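Local atomic coordinates of hypothetical protein UNP Q5LQD5_SILPO (Silicibacter pomeroyi, PDB entry 2IMH), a protein that is of unknown function, belongs to the DUF1028 family, and folds into a layered arrangement of helices and two antiparallel sheets. Residues F5-H10 / R144-A149. Sequence-based numbering, arbitrary orientation.
Sequences FSILAH and RRLLAA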
loop_
_atom_site.group_PDB
_atom_site.type_symbol
_atom_site.label_atom_id
_atom_site.label_comp_id
_atom_site.label_asym_id
_atom_site.label_seq_id
_atom_site.Cartn_x
_atom_site.Cartn_y
_atom_site.Cartn_z
ATOM N N PHE A 5 -3.880 -8.972 4.196
ATOM C CA PHE A 5 -4.472 -8.438 2.967
ATOM C C PHE A 5 -3.867 -7.089 2.648
ATOM O O PHE A 5 -3.480 -6.351 3.560
ATOM C CB PHE A 5 -6.014 -8.381 2.995
ATOM C CG PHE A 5 -6.597 -7.841 4.270
ATOM C CD1 PHE A 5 -6.595 -6.463 4.545
ATOM C CD2 PHE A 5 -7.199 -8.707 5.186
ATOM C CE1 PHE A 5 -7.180 -5.970 5.716
ATOM C CE2 PHE A 5 -7.765 -8.234 6.358
ATOM C CZ PHE A 5 -7.756 -6.851 6.629
ATOM N N SER A 6 -3.724 -6.810 1.357
ATOM C CA SER A 6 -3.155 -5.529 0.900
ATOM C C SER A 6 -3.829 -5.046 -0.374
ATOM O O SER A 6 -4.363 -5.837 -1.159
ATOM C CB SER A 6 -1.648 -5.642 0.687
ATOM O OG SER A 6 -1.322 -6.529 -0.371
ATOM N N ILE A 7 -3.818 -3.738 -0.570
ATOM C CA ILE A 7 -4.411 -3.172 -1.767
ATOM C C ILE A 7 -3.439 -2.142 -2.304
ATOM O O ILE A 7 -2.859 -1.402 -1.522
ATOM C CB ILE A 7 -5.792 -2.533 -1.494
ATOM C CG1 ILE A 7 -6.428 -2.054 -2.801
ATOM C CG2 ILE A 7 -5.729 -1.443 -0.400
ATOM C CD1 ILE A 7 -7.917 -1.942 -2.722
ATOM N N LEU A 8 -3.209 -2.178 -3.614
ATOM C CA LEU A 8 -2.436 -1.141 -4.327
ATOM C C LEU A 8 -3.388 -0.419 -5.258
ATOM O O LEU A 8 -4.245 -1.047 -5.881
ATOM C CB LEU A 8 -1.297 -1.747 -5.141
ATOM C CG LEU A 8 -0.358 -2.713 -4.404
ATOM C CD1 LEU A 8 0.647 -3.367 -5.369
ATOM C CD2 LEU A 8 0.334 -1.996 -3.253
ATOM N N ALA A 9 -3.224 0.895 -5.392
ATOM C CA ALA A 9 -4.107 1.634 -6.289
ATOM C C ALA A 9 -3.450 2.883 -6.835
ATOM O O ALA A 9 -2.532 3.422 -6.225
ATOM C CB ALA A 9 -5.408 2.018 -5.568
ATOM N N HIS A 10 -3.958 3.318 -7.987
ATOM C CA HIS A 10 -3.599 4.570 -8.645
ATOM C C HIS A 10 -4.804 5.512 -8.522
ATOM O O HIS A 10 -5.961 5.069 -8.606
ATOM C CB HIS A 10 -3.245 4.240 -10.119
ATOM C CG HIS A 10 -3.231 5.410 -11.060
ATOM N ND1 HIS A 10 -2.493 6.554 -10.833
ATOM C CD2 HIS A 10 -3.778 5.556 -12.293
ATOM C CE1 HIS A 10 -2.643 7.384 -11.854
ATOM N NE2 HIS A 10 -3.412 6.799 -12.752
ATOM N N ARG A 144 -8.880 7.860 2.021
ATOM C CA ARG A 144 -10.023 7.310 2.735
ATOM C C ARG A 144 -10.605 6.101 2.023
ATOM O O ARG A 144 -11.223 5.252 2.664
ATOM C CB ARG A 144 -11.108 8.381 2.966
ATOM C CG ARG A 144 -10.679 9.490 3.927
ATOM C CD ARG A 144 -11.777 10.577 4.035
ATOM N NE ARG A 144 -12.934 10.081 4.792
ATOM C CZ ARG A 144 -14.138 10.661 4.844
ATOM N NH1 ARG A 144 -14.388 11.794 4.183
ATOM N NH2 ARG A 144 -15.104 10.099 5.573
ATOM N N ARG A 145 -10.410 6.030 0.703
ATOM C CA ARG A 145 -10.826 4.857 -0.077
ATOM C C ARG A 145 -9.981 3.655 0.325
ATOM O O ARG A 145 -10.497 2.548 0.489
ATOM C CB ARG A 145 -10.692 5.128 -1.582
ATOM C CG ARG A 145 -11.953 5.705 -2.212
ATOM C CD ARG A 145 -11.668 6.797 -3.225
ATOM N NE ARG A 145 -10.873 6.380 -4.382
ATOM C CZ ARG A 145 -10.210 7.228 -5.163
ATOM N NH1 ARG A 145 -9.509 6.783 -6.191
ATOM N NH2 ARG A 145 -10.238 8.529 -4.911
ATOM N N LEU A 146 -8.674 3.891 0.491
ATOM C CA LEU A 146 -7.757 2.845 0.944
ATOM C C LEU A 146 -8.165 2.372 2.324
ATOM O O LEU A 146 -8.260 1.172 2.574
ATOM C CB LEU A 146 -6.307 3.341 0.938
ATOM C CG LEU A 146 -5.683 3.623 -0.441
ATOM C CD1 LEU A 146 -4.358 4.363 -0.262
ATOM C CD2 LEU A 146 -5.500 2.333 -1.271
ATOM N N LEU A 147 -8.460 3.315 3.220
ATOM C CA LEU A 147 -8.922 2.943 4.567
ATOM C C LEU A 147 -10.222 2.136 4.522
ATOM O O LEU A 147 -10.362 1.138 5.235
ATOM C CB LEU A 147 -9.069 4.177 5.462
ATOM C CG LEU A 147 -7.765 4.845 5.917
ATOM C CD1 LEU A 147 -8.021 6.234 6.531
ATOM C CD2 LEU A 147 -6.982 3.962 6.901
ATOM N N ALA A 148 -11.160 2.572 3.689
ATOM C CA ALA A 148 -12.442 1.881 3.519
ATOM C C ALA A 148 -12.207 0.423 3.098
ATOM O O ALA A 148 -12.884 -0.495 3.577
ATOM C CB ALA A 148 -13.293 2.590 2.502
ATOM N N ALA A 149 -11.240 0.226 2.203
ATOM C CA ALA A 149 -10.853 -1.108 1.752
ATOM C C ALA A 149 -10.358 -1.997 2.889
ATOM O O ALA A 149 -10.781 -3.152 2.997
ATOM C CB ALA A 149 -9.814 -1.023 0.643
HETATM O O HOH W 1 -8.590 4.900 -7.950
#
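The carbonyl O of H10 accepts a hydrogen bond from water 1 at 2.7 Å, and this water reaches on toward the helix. It lies in the guanidinium plane of R145, at its edge, 2.7 Å from NH1; this second bond is weak, and tentative because R145 has two deposited conformers, and NH1 also makes a long, weak ion pair with D11. Next to this water the contact turns aliphatic. The two branches of I7 divide the work: the CG2 methyl meets L146 CD2 at 3.9 Å, and CD1, at the end of the ethyl arm, lies 4.0 Å from A149 CB. With CG1 anti to the backbone N (chi1 -175°), that arm reaches A149, one helical turn beyond R145. I7 and L146 meet at a slant, touching through one methyl each. L146 holds CG anti to its carbonyl carbon (chi1 -68°), and although its CB does not point straight at the strand, CD2 swings in and also approaches A9 CB at 4.3 Å. Strand 5-10 and helix 144-149 run nearly antiparallel, at 155°, with axes 9.4 Å apart. F135 of helix 126-137 touches A9, L146 and R145, joining the neighbouring helix to the same layer. The strand alternates its residues, I7 and A9 facing the helices while S6 and L8 reach strand 40-45 of the second sheet, so strand 4-11 is sandwiched between a helical layer and another sheet. Helix 142-155 meets it through a few buried methyl contacts, an apolar fit without directional bonds, and the water-mediated link, weak at its arginine end, adds a polar connection where the apolar seam gives out.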